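Local coordinates for gamma-glutamyltransferase 1 Threonine peptidase. MEROPS family T03 (Pseudomonas nitroreducens, PDB 7D9E) that catalyses, together with the chain carrying the catalytic nucleophile, the transfer of gamma-glutamyl groups to amino acids and the hydrolysis of glutathione, at the interface of chains A and B. Numbering follows the deposited sequence. Chains: chain A, Gamma-glutamyltransferase 1 Threonine peptidase. MEROPS family T03; chain B, Gamma-glutamyltransferase 1 Threonine peptidase. MEROPS family T03.

Contact 1: the interface of chains A and B. Residues chain A 54, 57, 79-82; chain B 13-16.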
loop_
_atom_site.group_PDB
_atom_site.type_symbol
_atom_site.label_atom_id
_atom_site.label_comp_id
_atom_site.label_asym_id
_atom_site.label_seq_id
_atom_site.Cartn_x
_atom_site.Cartn_y
_atom_site.Cartn_z
ATOM N N VAL A 54 14.783 3.724 10.996
ATOM C CA VAL A 54 14.302 4.843 10.196
ATOM C C VAL A 54 15.370 5.285 9.202
ATOM O O VAL A 54 15.065 5.547 8.031
ATOM C CB VAL A 54 13.829 5.998 11.097
ATOM C CG1 VAL A 54 13.512 7.227 10.255
ATOM C CG2 VAL A 54 12.619 5.560 11.916
ATOM N N ALA A 57 15.173 2.802 6.563
ATOM C CA ALA A 57 13.966 2.971 5.761
ATOM C C ALA A 57 14.099 4.116 4.766
ATOM O O ALA A 57 13.649 4.002 3.620
ATOM C CB ALA A 57 12.760 3.177 6.672
ATOM N N PHE A 79 2.411 5.623 3.301
ATOM C CA PHE A 79 2.156 5.603 4.730
ATOM C C PHE A 79 3.301 4.851 5.394
ATOM O O PHE A 79 3.767 3.827 4.882
ATOM C CB PHE A 79 0.896 4.825 5.075
ATOM C CG PHE A 79 -0.383 5.384 4.516
ATOM C CD1 PHE A 79 -0.695 6.712 4.631
ATOM C CD2 PHE A 79 -1.297 4.540 3.914
ATOM C CE1 PHE A 79 -1.890 7.212 4.119
ATOM C CE2 PHE A 79 -2.499 5.028 3.414
ATOM C CZ PHE A 79 -2.790 6.383 3.525
ATOM N N MET A 80 3.684 5.290 6.593
ATOM C CA MET A 80 4.707 4.601 7.387
ATOM C C MET A 80 4.166 4.368 8.782
ATOM O O MET A 80 3.723 5.310 9.446
ATOM C CB MET A 80 6.004 5.400 7.379
ATOM C CG MET A 80 7.255 4.671 7.874
ATOM S SD MET A 80 8.611 5.787 8.245
ATOM C CE MET A 80 9.036 6.343 6.619
ATOM N N THR A 81 4.176 3.114 9.217
ATOM C CA THR A 81 3.882 2.772 10.599
ATOM C C THR A 81 5.199 2.462 11.285
ATOM O O THR A 81 6.040 1.757 10.725
ATOM C CB THR A 81 2.937 1.571 10.653
ATOM O OG1 THR A 81 1.734 1.924 9.938
ATOM C CG2 THR A 81 2.575 1.206 12.084
ATOM N N LEU A 82 5.388 3.013 12.477
ATOM C CA LEU A 82 6.653 2.902 13.172
ATOM C C LEU A 82 6.433 2.457 14.609
ATOM O O LEU A 82 5.410 2.752 15.229
ATOM C CB LEU A 82 7.392 4.259 13.229
ATOM C CG LEU A 82 7.691 4.994 11.924
ATOM C CD1 LEU A 82 6.574 5.911 11.516
ATOM C CD2 LEU A 82 8.995 5.784 12.062
ATOM N N ALA B 13 11.053 -0.649 14.716
ATOM C CA ALA B 13 10.502 -1.225 13.503
ATOM C C ALA B 13 9.907 -0.144 12.622
ATOM O O ALA B 13 9.328 0.831 13.097
ATOM C CB ALA B 13 9.427 -2.273 13.832
ATOM N N VAL B 14 10.043 -0.342 11.314
ATOM C CA VAL B 14 9.389 0.477 10.300
ATOM C C VAL B 14 8.669 -0.448 9.326
ATOM O O VAL B 14 9.263 -1.407 8.810
ATOM C CB VAL B 14 10.385 1.375 9.539
ATOM C CG1 VAL B 14 9.682 2.059 8.339
ATOM C CG2 VAL B 14 11.014 2.406 10.447
ATOM N N SER B 15 7.397 -0.142 9.051
ATOM C CA SER B 15 6.616 -0.808 8.024
ATOM C C SER B 15 6.150 0.280 7.071
ATOM O O SER B 15 5.409 1.171 7.476
ATOM C CB SER B 15 5.426 -1.496 8.695
ATOM O OG SER B 15 4.866 -2.480 7.856
ATOM N N ASN B 16 6.603 0.222 5.820
ATOM C CA ASN B 16 6.385 1.330 4.891
ATOM C C ASN B 16 5.757 0.831 3.605
ATOM O O ASN B 16 6.362 0.018 2.897
ATOM C CB ASN B 16 7.709 2.012 4.566
ATOM C CG ASN B 16 7.511 3.273 3.813
ATOM O OD1 ASN B 16 7.211 4.300 4.397
ATOM N ND2 ASN B 16 7.626 3.195 2.491
#
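An antiparallel strand pair joins the two chains of this Ntn-hydrolase: strand 77-84 of chain A runs beside strand 13-19 of chain B, and helix 53-67 of chain A lies over one face of the pair. The register is set by A:Thr81 opposite B:Ser15, whose backbones bond both ways. A:Thr81 N gives to B:Ser15 O at 2.9 Å, and B:Ser15 N gives back to A:Thr81 O at the same 2.9 Å, the latter nearly straight (172° at the hydrogen). The side chains of these two residues point away from the helix, while A:Met80, B:Val14 and B:Asn16 face it. B:Val14 is the wedge between sheet and helix. B:Val14 CG1 lies anti to the backbone N (chi1 171°) and touches two elements of chain A: A:Met80 CG, whose chain crosses the valine at a slant, at 3.6 Å, and A:Ala57 CB on the helix at 3.7 Å. The other methyl, B:Val14 CG2, points further back along the helix and meets A:Val54 CG2 tip to tip at 3.8 Å, the two valines crossing at about a right angle. A:Met80 runs out extended from its strand and then bends at its third torsion (chi3 -69°), which brings the terminal methyl A:Met80 CE back within 3.5 Å of B:Asn16 OD1. The amide oxygen therefore lies against the thioether chain, with carbons of that chain at its root and at its tip. An alanine in place of A:Met80 would keep CB against the amide of B:Asn16 but, with CG, SD and CE gone, would probably open a gap beside B:Val14 CG1 and leave that amide freer to turn. A:Met80 SD is 3.9 Å from B:Val14 CG1, and the root of the same side chain lies against the amide: A:Met80 CB is 3.4 Å from B:Asn16 OD1.

Contact 2: the interface of chains A and B. Residues chain A 34-37, 40; chain B 186-188.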
loop_
_atom_site.group_PDB
_atom_site.type_symbol
_atom_site.label_atom_id
_atom_site.label_comp_id
_atom_site.label_asym_id
_atom_site.label_seq_id
_atom_site.Cartn_x
_atom_site.Cartn_y
_atom_site.Cartn_z
ATOM N N ALA A 34 12.555 -6.717 1.910
ATOM C CA ALA A 34 12.392 -5.713 0.879
ATOM C C ALA A 34 11.870 -6.346 -0.396
ATOM O O ALA A 34 12.064 -7.539 -0.639
ATOM C CB ALA A 34 13.729 -5.009 0.596
ATOM N N PRO A 35 11.223 -5.557 -1.254
ATOM C CA PRO A 35 10.637 -6.142 -2.472
ATOM C C PRO A 35 11.622 -6.406 -3.579
ATOM O O PRO A 35 11.228 -7.010 -4.590
ATOM C CB PRO A 35 9.604 -5.103 -2.894
ATOM C CG PRO A 35 10.197 -3.794 -2.424
ATOM C CD PRO A 35 10.812 -4.151 -1.068
ATOM N N ASP A 36 12.884 -6.005 -3.431
ATOM C CA ASP A 36 13.922 -6.453 -4.347
ATOM C C ASP A 36 15.259 -6.524 -3.627
ATOM O O ASP A 36 15.388 -6.126 -2.464
ATOM C CB ASP A 36 13.985 -5.635 -5.649
ATOM C CG ASP A 36 14.580 -4.233 -5.484
ATOM O OD1 ASP A 36 15.260 -3.949 -4.466
ATOM O OD2 ASP A 36 14.404 -3.415 -6.420
ATOM N N GLN A 37 16.248 -7.056 -4.340
ATOM C CA GLN A 37 17.556 -7.320 -3.751
ATOM C C GLN A 37 18.297 -6.035 -3.407
ATOM O O GLN A 37 19.151 -6.034 -2.518
ATOM C CB GLN A 37 18.412 -8.142 -4.709
ATOM C CG GLN A 37 18.661 -7.427 -6.035
ATOM C CD GLN A 37 19.520 -8.219 -6.978
ATOM O OE1 GLN A 37 19.119 -8.501 -8.111
ATOM N NE2 GLN A 37 20.730 -8.526 -6.557
ATOM N N ALA A 40 16.980 -4.486 -0.125
ATOM C CA ALA A 40 17.474 -5.327 0.959
ATOM C C ALA A 40 18.940 -5.038 1.254
ATOM O O ALA A 40 19.326 -4.871 2.420
ATOM C CB ALA A 40 17.275 -6.804 0.615
ATOM N N ARG B 186 9.782 -10.722 -6.157
ATOM C CA ARG B 186 11.229 -10.859 -6.273
ATOM C C ARG B 186 11.936 -10.305 -5.041
ATOM O O ARG B 186 13.120 -9.949 -5.084
ATOM C CB ARG B 186 11.717 -10.197 -7.561
ATOM C CG ARG B 186 11.591 -8.672 -7.587
ATOM C CD ARG B 186 12.081 -8.175 -8.928
ATOM N NE ARG B 186 11.991 -6.731 -9.148
ATOM C CZ ARG B 186 10.906 -6.069 -9.554
ATOM N NH1 ARG B 186 9.759 -6.682 -9.748
ATOM N NH2 ARG B 186 10.996 -4.766 -9.743
ATOM N N GLY B 187 11.229 -10.294 -3.926
ATOM C CA GLY B 187 11.757 -9.748 -2.702
ATOM C C GLY B 187 12.874 -10.581 -2.107
ATOM O O GLY B 187 13.039 -11.774 -2.377
ATOM N N VAL B 188 13.648 -9.914 -1.248
ATOM C CA VAL B 188 14.776 -10.504 -0.544
ATOM C C VAL B 188 14.694 -10.054 0.902
ATOM O O VAL B 188 14.396 -8.892 1.187
ATOM C CB VAL B 188 16.119 -10.056 -1.160
ATOM C CG1 VAL B 188 17.296 -10.528 -0.342
ATOM C CG2 VAL B 188 16.217 -10.517 -2.607
HETATM O O HOH W 1 8.835 -7.879 -5.426
HETATM O O HOH W 2 13.863 -4.145 -8.945
HETATM O O HOH W 3 15.228 -8.837 -6.401
#
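B:Val188, the first residue of strand 188-192, pairs with A:Ala34, the last residue of strand 30-34, in an antiparallel bridge between the two chains of this gamma-glutamyltranspeptidase, a member of the Ntn-hydrolase superfamily. A:Ala34 N gives to B:Val188 O at 2.9 Å, with the donor tilted 25° from the carbonyl plane. The return bond, B:Val188 N to A:Ala34 O, is also 2.9 Å but is more bent at the hydrogen. The valine side chain faces the first turn of helix 37-48 and spreads its two branches over it. B:Val188 CG2, beside the backbone N, rests on the main chain of the helix start, 3.7 Å from A:Gln37 CA; CG1, anti to the backbone N (chi1 173°), meets the methyl of A:Ala40, with B:Val188 CG1 and A:Ala40 CB 3.8 Å apart. Those contacts set the start of the helix against the start of the strand. One residue back, B:Gly187 has no side chain to hold the backbones apart, and its CA packs against A:Pro35 CA. Outward from this first shell, water carries the polar contacts. Water 1 links the carbonyl A:Pro35 O to B:Arg186 N. Water 3 does the same between A:Gln37 N, at the amino end of the helix, and the carbonyl B:Arg186 O, which it meets at 2.7 Å. The side chain of B:Arg186 leaves between its own backbone N and carbonyl carbon (chi1 68°) and runs extended to NE, passing A:Pro35 O with its CG. Its guanidinium turns an edge to water 2, which lies in its plane within bonding distance of both NE and NH2, B:Arg186 NH2 to water 2 being 3.0 Å. That water also bonds the carboxylate A:Asp36 OD2, at 2.7 Å. The carboxylate and the guanidinium, probably of opposite charge, are bridged by this water rather than in contact, A:Asp36 OD2 and B:Arg186 NE being 4.9 Å apart.

The centres of the C-alpha atoms of contact 1 and contact 2 lie about 16 Å apart, and the contacts share no residue or secondary-structure element. Each adds a chain B strand antiparallel to a chain A strand and rests a valine on a chain A helix, helix 53-67 in contact 1 and helix 37-48 in contact 2. Contact 1 uses a strand near the amino terminus of chain B, whose first residue is the nucleophile, and contact 2 the last strand. Strands early and late in chain B thus both pair with chain A, as expected for two subunits cut from one precursor, which may steady the catalytic chain.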